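Local coordinates for splicing factor U2AF 35 kDa subunit (Homo sapiens, PDB 1JMT), which heterodimerises with U2AF2 and, through protein-protein and protein-RNA interactions, supports accurate 3'-splice-site selection and recruits U2 snRNP to the branch point, at residues A[8-13]-A[57-62]; A[37-42]-A[91-96]; A[45-50]-A[71-76]. The protein carries 1 engineered substitution. All coordinates share one frame; numbering follows the deposited sequence.

Contact 1: A[8-13]-A[57-62]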
loop_
_atom_site.group_PDB
_atom_site.type_symbol
_atom_site.label_atom_id
_atom_site.label_comp_id
_atom_site.label_asym_id
_atom_site.label_seq_id
_atom_site.Cartn_x
_atom_site.Cartn_y
_atom_site.Cartn_z
ATOM N N ASN A 8 3.113 0.580 6.216
ATOM C CA ASN A 8 4.151 -0.365 5.847
ATOM C C ASN A 8 3.726 -1.294 4.725
ATOM O O ASN A 8 4.120 -2.455 4.684
ATOM C CB ASN A 8 4.553 -1.189 7.070
ATOM C CG ASN A 8 5.210 -0.352 8.154
ATOM O OD1 ASN A 8 5.477 -0.848 9.245
ATOM N ND2 ASN A 8 5.480 0.919 7.859
ATOM N N ILE A 9 2.931 -0.781 3.801
ATOM C CA ILE A 9 2.468 -1.605 2.701
ATOM C C ILE A 9 3.558 -1.827 1.642
ATOM O O ILE A 9 3.574 -2.859 0.978
ATOM C CB ILE A 9 1.217 -0.981 2.054
ATOM C CG1 ILE A 9 0.521 -2.023 1.172
ATOM C CG2 ILE A 9 1.610 0.280 1.278
ATOM C CD1 ILE A 9 -0.873 -1.626 0.747
ATOM N N TYR A 10 4.475 -0.872 1.502
ATOM C CA TYR A 10 5.538 -0.997 0.514
ATOM C C TYR A 10 6.745 -1.743 1.063
ATOM O O TYR A 10 7.521 -1.195 1.841
ATOM C CB TYR A 10 5.988 0.377 0.023
ATOM C CG TYR A 10 6.965 0.310 -1.132
ATOM C CD1 TYR A 10 6.609 -0.302 -2.332
ATOM C CD2 TYR A 10 8.245 0.846 -1.025
ATOM C CE1 TYR A 10 7.502 -0.381 -3.397
ATOM C CE2 TYR A 10 9.150 0.774 -2.083
ATOM C CZ TYR A 10 8.771 0.160 -3.267
ATOM O OH TYR A 10 9.659 0.087 -4.320
ATOM N N ARG A 11 6.896 -2.994 0.648
ATOM C CA ARG A 11 8.010 -3.827 1.090
ATOM C C ARG A 11 9.050 -4.007 0.004
ATOM O O ARG A 11 8.746 -3.894 -1.183
ATOM C CB ARG A 11 7.499 -5.199 1.543
ATOM C CG ARG A 11 6.964 -5.249 2.961
ATOM C CD ARG A 11 6.944 -3.887 3.632
ATOM N NE ARG A 11 6.685 -3.990 5.061
ATOM C CZ ARG A 11 5.673 -4.677 5.584
ATOM N NH1 ARG A 11 4.815 -5.328 4.801
ATOM N NH2 ARG A 11 5.512 -4.716 6.897
ATOM N N ASN A 12 10.279 -4.293 0.418
ATOM C CA ASN A 12 11.361 -4.490 -0.534
ATOM C C ASN A 12 12.648 -5.044 0.101
ATOM O O ASN A 12 13.651 -4.339 0.186
ATOM C CB ASN A 12 11.651 -3.163 -1.239
ATOM C CG ASN A 12 12.369 -3.349 -2.555
ATOM O OD1 ASN A 12 12.490 -4.466 -3.058
ATOM N ND2 ASN A 12 12.830 -2.250 -3.137
ATOM N N PRO A 13 12.623 -6.305 0.577
ATOM C CA PRO A 13 13.753 -7.001 1.207
ATOM C C PRO A 13 15.151 -7.027 0.558
ATOM O O PRO A 13 15.987 -6.205 0.919
ATOM C CB PRO A 13 13.174 -8.385 1.458
ATOM C CG PRO A 13 11.847 -8.009 2.021
ATOM C CD PRO A 13 11.364 -6.934 1.023
ATOM N N MET A 57 -0.664 11.618 -4.051
ATOM C CA MET A 57 -0.292 10.316 -3.531
ATOM C C MET A 57 1.220 10.184 -3.495
ATOM O O MET A 57 1.920 10.693 -4.369
ATOM C CB MET A 57 -0.873 9.188 -4.386
ATOM C CG MET A 57 -0.526 7.813 -3.848
ATOM S SD MET A 57 -1.175 6.444 -4.829
ATOM C CE MET A 57 0.233 5.353 -4.837
ATOM N N ASN A 58 1.722 9.495 -2.477
ATOM C CA ASN A 58 3.153 9.289 -2.352
ATOM C C ASN A 58 3.469 7.991 -1.624
ATOM O O ASN A 58 2.751 7.580 -0.710
ATOM C CB ASN A 58 3.790 10.464 -1.610
ATOM C CG ASN A 58 5.299 10.332 -1.500
ATOM O OD1 ASN A 58 5.985 10.032 -2.486
ATOM N ND2 ASN A 58 5.827 10.556 -0.300
ATOM N N VAL A 59 4.539 7.339 -2.059
ATOM C CA VAL A 59 5.005 6.105 -1.448
ATOM C C VAL A 59 6.257 6.535 -0.692
ATOM O O VAL A 59 7.202 7.047 -1.289
ATOM C CB VAL A 59 5.369 5.047 -2.509
ATOM C CG1 VAL A 59 5.974 3.826 -1.839
ATOM C CG2 VAL A 59 4.132 4.665 -3.304
ATOM N N CYS A 60 6.249 6.346 0.622
ATOM C CA CYS A 60 7.366 6.762 1.459
ATOM C C CYS A 60 8.409 5.696 1.718
ATOM O O CYS A 60 8.218 4.513 1.435
ATOM C CB CYS A 60 6.866 7.241 2.822
ATOM S SG CYS A 60 5.650 8.546 2.797
ATOM N N ASP A 61 9.523 6.158 2.271
ATOM C CA ASP A 61 10.647 5.320 2.666
ATOM C C ASP A 61 10.804 5.715 4.136
ATOM O O ASP A 61 11.471 6.693 4.461
ATOM C CB ASP A 61 11.894 5.692 1.857
ATOM C CG ASP A 61 13.113 4.870 2.238
ATOM O OD1 ASP A 61 12.962 3.867 2.974
ATOM O OD2 ASP A 61 14.223 5.225 1.787
ATOM N N ASN A 62 10.155 4.956 5.011
ATOM C CA ASN A 62 10.155 5.232 6.443
ATOM C C ASN A 62 11.508 5.502 7.102
ATOM O O ASN A 62 11.766 6.622 7.538
ATOM C CB ASN A 62 9.425 4.111 7.177
ATOM C CG ASN A 62 7.967 4.027 6.783
ATOM O OD1 ASN A 62 7.462 4.888 6.061
ATOM N ND2 ASN A 62 7.281 2.996 7.255
#

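Contact 2: A[37-42]-A[91-96]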
loop_
_atom_site.group_PDB
_atom_site.type_symbol
_atom_site.label_atom_id
_atom_site.label_comp_id
_atom_site.label_asym_id
_atom_site.label_seq_id
_atom_site.Cartn_x
_atom_site.Cartn_y
_atom_site.Cartn_z
ATOM N N ASP A 37 7.800 2.394 -9.442
ATOM C CA ASP A 37 6.797 2.928 -10.357
ATOM C C ASP A 37 5.679 1.921 -10.624
ATOM O O ASP A 37 4.516 2.301 -10.752
ATOM C CB ASP A 37 7.442 3.357 -11.681
ATOM C CG ASP A 37 8.468 4.461 -11.502
ATOM O OD1 ASP A 37 8.322 5.284 -10.572
ATOM O OD2 ASP A 37 9.421 4.515 -12.307
ATOM N N GLU A 38 6.034 0.643 -10.714
ATOM C CA GLU A 38 5.043 -0.403 -10.944
ATOM C C GLU A 38 4.098 -0.453 -9.742
ATOM O O GLU A 38 2.878 -0.548 -9.889
ATOM C CB GLU A 38 5.727 -1.764 -11.101
ATOM C CG GLU A 38 4.753 -2.945 -11.139
ATOM C CD GLU A 38 5.450 -4.298 -11.219
ATOM O OE1 GLU A 38 6.216 -4.639 -10.292
ATOM O OE2 GLU A 38 5.229 -5.025 -12.211
ATOM N N PHE A 39 4.681 -0.387 -8.549
ATOM C CA PHE A 39 3.911 -0.422 -7.313
ATOM C C PHE A 39 2.962 0.767 -7.247
ATOM O O PHE A 39 1.773 0.611 -6.963
ATOM C CB PHE A 39 4.852 -0.380 -6.112
ATOM C CG PHE A 39 4.146 -0.348 -4.791
ATOM C CD1 PHE A 39 3.619 -1.512 -4.236
ATOM C CD2 PHE A 39 4.002 0.854 -4.097
ATOM C CE1 PHE A 39 2.959 -1.477 -3.007
ATOM C CE2 PHE A 39 3.344 0.898 -2.869
ATOM C CZ PHE A 39 2.822 -0.268 -2.325
ATOM N N PHE A 40 3.512 1.949 -7.518
ATOM C CA PHE A 40 2.773 3.208 -7.486
ATOM C C PHE A 40 1.529 3.138 -8.372
ATOM O O PHE A 40 0.411 3.372 -7.913
ATOM C CB PHE A 40 3.685 4.348 -7.955
ATOM C CG PHE A 40 3.175 5.718 -7.618
ATOM C CD1 PHE A 40 3.726 6.436 -6.561
ATOM C CD2 PHE A 40 2.146 6.295 -8.352
ATOM C CE1 PHE A 40 3.263 7.708 -6.238
ATOM C CE2 PHE A 40 1.673 7.568 -8.036
ATOM C CZ PHE A 40 2.234 8.277 -6.976
ATOM N N GLU A 41 1.738 2.811 -9.642
ATOM C CA GLU A 41 0.655 2.700 -10.609
ATOM C C GLU A 41 -0.365 1.689 -10.098
ATOM O O GLU A 41 -1.580 1.912 -10.151
ATOM C CB GLU A 41 1.231 2.257 -11.961
ATOM C CG GLU A 41 0.229 2.141 -13.101
ATOM C CD GLU A 41 -0.617 0.883 -13.020
ATOM O OE1 GLU A 41 -0.041 -0.226 -12.960
ATOM O OE2 GLU A 41 -1.859 1.002 -13.021
ATOM N N GLU A 42 0.145 0.580 -9.578
ATOM C CA GLU A 42 -0.695 -0.480 -9.045
ATOM C C GLU A 42 -1.660 0.052 -7.981
ATOM O O GLU A 42 -2.860 -0.229 -8.019
ATOM C CB GLU A 42 0.182 -1.567 -8.433
ATOM C CG GLU A 42 -0.578 -2.810 -8.050
ATOM C CD GLU A 42 -0.932 -3.655 -9.253
ATOM O OE1 GLU A 42 -0.020 -4.293 -9.820
ATOM O OE2 GLU A 42 -2.121 -3.678 -9.633
ATOM N N ARG A 91 -9.346 -5.782 3.236
ATOM C CA ARG A 91 -8.696 -6.378 2.066
ATOM C C ARG A 91 -7.257 -6.823 2.290
ATOM O O ARG A 91 -6.582 -6.382 3.226
ATOM C CB ARG A 91 -8.720 -5.400 0.883
ATOM C CG ARG A 91 -10.101 -4.955 0.452
ATOM C CD ARG A 91 -10.033 -3.941 -0.699
ATOM N NE ARG A 91 -9.525 -4.532 -1.936
ATOM C CZ ARG A 91 -9.347 -3.860 -3.067
ATOM N NH1 ARG A 91 -9.630 -2.563 -3.126
ATOM N NH2 ARG A 91 -8.891 -4.486 -4.146
ATOM N N TRP A 92 -6.798 -7.710 1.413
ATOM C CA TRP A 92 -5.430 -8.203 1.461
ATOM C C TRP A 92 -4.648 -7.438 0.403
ATOM O O TRP A 92 -5.219 -6.838 -0.504
ATOM C CB TRP A 92 -5.350 -9.688 1.082
ATOM C CG TRP A 92 -6.166 -10.643 1.896
ATOM C CD1 TRP A 92 -7.223 -11.390 1.458
ATOM C CD2 TRP A 92 -5.922 -11.049 3.249
ATOM N NE1 TRP A 92 -7.645 -12.243 2.449
ATOM C CE2 TRP A 92 -6.868 -12.053 3.562
ATOM C CE3 TRP A 92 -5.001 -10.658 4.228
ATOM C CZ2 TRP A 92 -6.913 -12.685 4.812
ATOM C CZ3 TRP A 92 -5.044 -11.286 5.475
ATOM C CH2 TRP A 92 -6.000 -12.288 5.753
ATOM N N PHE A 93 -3.334 -7.483 0.525
ATOM C CA PHE A 93 -2.446 -6.870 -0.444
ATOM C C PHE A 93 -1.134 -7.630 -0.342
ATOM O O PHE A 93 -0.500 -7.646 0.713
ATOM C CB PHE A 93 -2.192 -5.384 -0.148
ATOM C CG PHE A 93 -1.339 -4.702 -1.186
ATOM C CD1 PHE A 93 -1.916 -4.110 -2.305
ATOM C CD2 PHE A 93 0.044 -4.665 -1.054
ATOM C CE1 PHE A 93 -1.132 -3.492 -3.267
ATOM C CE2 PHE A 93 0.839 -4.047 -2.019
ATOM C CZ PHE A 93 0.251 -3.462 -3.125
ATOM N N ASN A 94 -0.757 -8.300 -1.424
ATOM C CA ASN A 94 0.508 -9.022 -1.462
ATOM C C ASN A 94 0.752 -10.007 -0.311
ATOM O O ASN A 94 1.850 -10.065 0.239
ATOM C CB ASN A 94 1.640 -7.986 -1.528
ATOM C CG ASN A 94 2.970 -8.589 -1.928
ATOM O OD1 ASN A 94 3.035 -9.462 -2.791
ATOM N ND2 ASN A 94 4.046 -8.105 -1.312
ATOM N N GLY A 95 -0.262 -10.785 0.054
ATOM C CA GLY A 95 -0.089 -11.758 1.123
ATOM C C GLY A 95 -0.157 -11.221 2.552
ATOM O O GLY A 95 0.154 -11.936 3.507
ATOM N N GLN A 96 -0.551 -9.962 2.710
ATOM C CA GLN A 96 -0.666 -9.359 4.034
ATOM C C GLN A 96 -1.966 -8.582 4.111
ATOM O O GLN A 96 -2.485 -8.124 3.102
ATOM C CB GLN A 96 0.483 -8.388 4.298
ATOM C CG GLN A 96 1.860 -9.004 4.379
ATOM C CD GLN A 96 1.984 -9.996 5.516
ATOM O OE1 GLN A 96 1.477 -9.770 6.618
ATOM N NE2 GLN A 96 2.669 -11.101 5.257
#

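Contact 3: A[45-50]-A[71-76]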
loop_
_atom_site.group_PDB
_atom_site.type_symbol
_atom_site.label_atom_id
_atom_site.label_comp_id
_atom_site.label_asym_id
_atom_site.label_seq_id
_atom_site.Cartn_x
_atom_site.Cartn_y
_atom_site.Cartn_z
ATOM N N THR A 45 -3.956 3.398 -9.431
ATOM C CA THR A 45 -5.059 2.958 -10.281
ATOM C C THR A 45 -6.221 2.405 -9.468
ATOM O O THR A 45 -7.381 2.756 -9.702
ATOM C CB THR A 45 -4.592 1.890 -11.284
ATOM O OG1 THR A 45 -3.673 2.484 -12.207
ATOM C CG2 THR A 45 -5.781 1.312 -12.052
ATOM N N GLU A 46 -5.914 1.537 -8.515
ATOM C CA GLU A 46 -6.955 0.968 -7.676
ATOM C C GLU A 46 -7.644 2.069 -6.866
ATOM O O GLU A 46 -8.870 2.059 -6.730
ATOM C CB GLU A 46 -6.362 -0.093 -6.743
ATOM C CG GLU A 46 -7.379 -0.789 -5.841
ATOM C CD GLU A 46 -8.458 -1.559 -6.609
ATOM O OE1 GLU A 46 -8.210 -1.972 -7.759
ATOM O OE2 GLU A 46 -9.553 -1.767 -6.048
ATOM N N MET A 47 -6.872 3.024 -6.341
ATOM C CA MET A 47 -7.464 4.116 -5.552
ATOM C C MET A 47 -8.503 4.881 -6.363
ATOM O O MET A 47 -9.593 5.185 -5.868
ATOM C CB MET A 47 -6.398 5.107 -5.062
ATOM C CG MET A 47 -5.412 4.545 -4.040
ATOM S SD MET A 47 -6.219 3.891 -2.562
ATOM C CE MET A 47 -6.249 2.159 -2.982
ATOM N N GLU A 48 -8.166 5.187 -7.612
ATOM C CA GLU A 48 -9.079 5.923 -8.478
ATOM C C GLU A 48 -10.203 5.052 -9.021
ATOM O O GLU A 48 -11.316 5.510 -9.175
ATOM C CB GLU A 48 -8.316 6.563 -9.644
ATOM C CG GLU A 48 -7.351 7.645 -9.207
ATOM C CD GLU A 48 -7.494 8.917 -10.021
ATOM O OE1 GLU A 48 -7.224 8.870 -11.240
ATOM O OE2 GLU A 48 -7.879 9.960 -9.441
ATOM N N GLU A 49 -9.901 3.796 -9.310
ATOM C CA GLU A 49 -10.895 2.880 -9.854
ATOM C C GLU A 49 -12.018 2.548 -8.871
ATOM O O GLU A 49 -13.197 2.605 -9.223
ATOM C CB GLU A 49 -10.208 1.586 -10.311
ATOM C CG GLU A 49 -10.497 1.186 -11.751
ATOM C CD GLU A 49 -11.930 0.726 -11.959
ATOM O OE1 GLU A 49 -12.316 -0.303 -11.361
ATOM O OE2 GLU A 49 -12.668 1.393 -12.719
ATOM N N LYS A 50 -11.669 2.225 -7.633
ATOM C CA LYS A 50 -12.692 1.853 -6.669
ATOM C C LYS A 50 -13.062 2.826 -5.557
ATOM O O LYS A 50 -14.170 2.754 -5.037
ATOM C CB LYS A 50 -12.339 0.497 -6.050
ATOM C CG LYS A 50 -12.351 -0.645 -7.065
ATOM C CD LYS A 50 -12.248 -2.004 -6.391
ATOM C CE LYS A 50 -12.147 -3.135 -7.408
ATOM N NZ LYS A 50 -13.375 -3.234 -8.250
ATOM N N VAL A 71 2.177 4.425 2.444
ATOM C CA VAL A 71 1.616 5.041 1.267
ATOM C C VAL A 71 0.605 6.046 1.796
ATOM O O VAL A 71 -0.140 5.748 2.731
ATOM C CB VAL A 71 0.908 4.013 0.361
ATOM C CG1 VAL A 71 0.004 4.738 -0.660
ATOM C CG2 VAL A 71 1.953 3.189 -0.368
ATOM N N TYR A 72 0.614 7.247 1.233
ATOM C CA TYR A 72 -0.347 8.263 1.627
ATOM C C TYR A 72 -1.108 8.647 0.385
ATOM O O TYR A 72 -0.515 8.884 -0.661
ATOM C CB TYR A 72 0.339 9.490 2.215
ATOM C CG TYR A 72 0.956 9.226 3.556
ATOM C CD1 TYR A 72 2.262 8.762 3.658
ATOM C CD2 TYR A 72 0.217 9.398 4.730
ATOM C CE1 TYR A 72 2.824 8.473 4.891
ATOM C CE2 TYR A 72 0.771 9.109 5.972
ATOM C CZ TYR A 72 2.075 8.647 6.043
ATOM O OH TYR A 72 2.637 8.351 7.260
ATOM N N VAL A 73 -2.428 8.689 0.506
ATOM C CA VAL A 73 -3.290 9.035 -0.609
ATOM C C VAL A 73 -4.231 10.150 -0.184
ATOM O O VAL A 73 -4.993 9.997 0.764
ATOM C CB VAL A 73 -4.134 7.823 -1.048
ATOM C CG1 VAL A 73 -4.976 8.181 -2.270
ATOM C CG2 VAL A 73 -3.228 6.641 -1.324
ATOM N N LYS A 74 -4.170 11.278 -0.875
ATOM C CA LYS A 74 -5.050 12.384 -0.539
ATOM C C LYS A 74 -6.161 12.391 -1.574
ATOM O O LYS A 74 -5.923 12.671 -2.753
ATOM C CB LYS A 74 -4.288 13.717 -0.564
ATOM C CG LYS A 74 -5.121 14.911 -0.084
ATOM C CD LYS A 74 -4.330 16.204 -0.180
ATOM C CE LYS A 74 -5.068 17.360 0.470
ATOM N NZ LYS A 74 -4.235 18.599 0.471
ATOM N N PHE A 75 -7.365 12.036 -1.137
ATOM C CA PHE A 75 -8.511 12.017 -2.026
ATOM C C PHE A 75 -9.087 13.421 -2.109
ATOM O O PHE A 75 -8.986 14.205 -1.161
ATOM C CB PHE A 75 -9.591 11.057 -1.515
ATOM C CG PHE A 75 -9.231 9.600 -1.650
ATOM C CD1 PHE A 75 -8.641 8.911 -0.592
ATOM C CD2 PHE A 75 -9.471 8.920 -2.843
ATOM C CE1 PHE A 75 -8.298 7.560 -0.725
ATOM C CE2 PHE A 75 -9.129 7.571 -2.983
ATOM C CZ PHE A 75 -8.541 6.893 -1.920
ATOM N N ARG A 76 -9.688 13.739 -3.247
ATOM C CA ARG A 76 -10.290 15.049 -3.428
ATOM C C ARG A 76 -11.468 15.207 -2.469
ATOM O O ARG A 76 -11.764 16.309 -2.012
ATOM C CB ARG A 76 -10.767 15.204 -4.869
ATOM C CG ARG A 76 -11.405 16.544 -5.163
ATOM C CD ARG A 76 -11.644 16.715 -6.652
ATOM N NE ARG A 76 -12.212 18.020 -6.961
ATOM C CZ ARG A 76 -12.363 18.495 -8.192
ATOM N NH1 ARG A 76 -11.985 17.768 -9.236
ATOM N NH2 ARG A 76 -12.894 19.696 -8.377
#

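Contact 1: A[8-13]-A[57-62]
Tyr10 and Val59 form an apolar, CH-pi contact on the helix-covered face of the RNA recognition motif sheet, joining strands 3-11 and 54-59 across the strand that separates them, 68-75. The backbones are not paired directly: the CA atoms of Tyr10 and Val59 stand 7.4 Å apart, and each segment bonds to 68-75 instead, Tyr10 to Gly69 and Asn58 to Tyr72. Ile9 and Tyr10 both face Gly69 in a classic beta bulge, and side chains of both residues reach Phe39 of helix 22-51.

The evidence for CH-pi packing is geometric. Val59 CG1 lies 4.1 Å from the centroid of the Tyr10 ring and 26° off its normal, so the methyl sits over the face, displaced toward CG. Tyr10 CG is opposite the backbone N (chi1 -173°), which carries the ring across toward Val59. The far end of the ring is fixed by a hydrogen bond between Tyr10 OH and His35 ND1; with Val59 against a face and the hydroxyl held, rotation of this buried ring should be restricted.

At the more exposed end, Asn8, where the chain turns a corner, meets Asn62, which lies in the loop beyond strand 54-59. Their amide planes are 50° apart. Asn62 OD1 accepts a hydrogen bond from Asn70 N, which is consistent with the modelled orientation of that amide. The nitrogens Asn8 ND2 and Asn62 ND2 approach to 2.8 Å, but as modelled both are donors, so the pair is a doubtful close approach and not a bond. In the apolar part, the tightest touch is Val59 CG1 against Tyr10 CG at 3.7 Å.

Contact 2: A[37-42]-A[91-96]
The backbones that carry Phe39 and Phe93 stay well apart, the nearest CA atoms, those of Phe39 and Asn94, being 10.9 Å from each other. Residues 37-42 are a piece of the long helix 22-51, whereas 91-96 run through the short strand 92-93 into a type I' beta turn from Phe93 to Gln96. That hairpin lies at the edge of the RNA recognition motif sheet and is closed by Phe93 N to Gln96 O at 2.8 Å and the reciprocal bond from Gln96 N to Phe93 O. Asn94 and Gly95 take the left-handed backbone angles such a turn requires.

Two phenylalanine rings bridge the gap in the buried core. Each has CG opposite its backbone N (chi1 177° for Phe39, -177° for Phe93), which extends both rings into the space between helix and hairpin. Their planes are nearly perpendicular, at 88°, with centroids 5.7 Å apart, yet neither ring lies over the face of the other: the pair meets rim to rim and is not a T-shaped stack. With an alanine here, the loss of the Phe39 ring would probably open a gap beside the rim of Phe93 and leave that ring freer to turn.

Phe93 also serves the heterodimer. It meets an aromatic side chain of the bound U2AF65 peptide edge-to-face, and Glu42 O accepts a hydrogen bond from an aromatic side chain of that peptide, so the core pair lies directly behind a peptide-binding surface between helix and hairpin. Within the pair a single carbon of Phe39 does most of the touching: CE1 lies 3.4 Å from Phe93 CZ and 3.5 Å from Phe93 CE2.

Contact 3: A[45-50]-A[71-76]
The backbone bond from Glu49 N to Thr45 O, 2.8 Å long, belongs to the helical turn that presents Met47 to Val73 and Phe75. The next bond, Lys50 N to Glu46 O at 2.9 Å, continues the helix, although the turn widens to a pi-type one at 47-50. Contact with strand 68-75 then depends on packing, all three touching residues being buried.

Met47 lies opposite Val73, their CA atoms 8.1 Å apart, and its CB points toward the strand. Its side chain is folded instead of extended: CG sits beside the backbone N, and a second bend (chi2 -57°) swings the sulfur round toward Phe75. Different parts of one side chain therefore serve different partners. Met47 CG rests in the fork of Val73, equally distant from CG1 and CG2 at 4.1 Å each, while SD goes on to Phe75 CZ at 3.8 Å. The sulfur is 5.2 Å from the ring centroid and 73° off the normal, a Met-aromatic contact of oblique approach.

The Phe75 ring is bordered on other sides too. Met47 O lies in the plane of the ring at its edge, 3.8 Å from Phe75 CE2, so the carbonyl faces the rim and not the pi cloud. Val73 CG1 covers one face, offset toward the rim. Beyond the two segments, Ala81 and Ala84 of helix 78-88 also touch Phe75, which thus joins the packing of both helices. Met47 additionally packs on an aromatic side chain of the bound peptide. Apolar residues of a central strand meeting a helix that lies across one side of an antiparallel sheet are characteristic of the hydrophobic core of the RNA recognition motif.

Overall arrangement
Contacts 2 and 3 join helix 22-51 to one sheet, and the Tyr10-Val59 part of contact 1 packs on the same face. Contacts 1 and 2, with centres 10 Å apart, merge into a continuous core: Tyr10 CD1 touches Phe39 CD2 at 3.4 Å, and Ile9 CG1 touches Phe93 CD2 at 3.5 Å. Contact 3 lies farther along the same helix, its centre 12 Å from that of contact 2 and 15 Å from that of contact 1. Ile9 CG2 packs on Val71 CG2 at 3.4 Å, joining contacts 1 and 3. A salt bridge, Arg91 NH1 to Glu46 OE2 at 3.0 Å, links contacts 2 and 3 beside the bound peptide, which 37-42, 91-96 and 45-50 all approach.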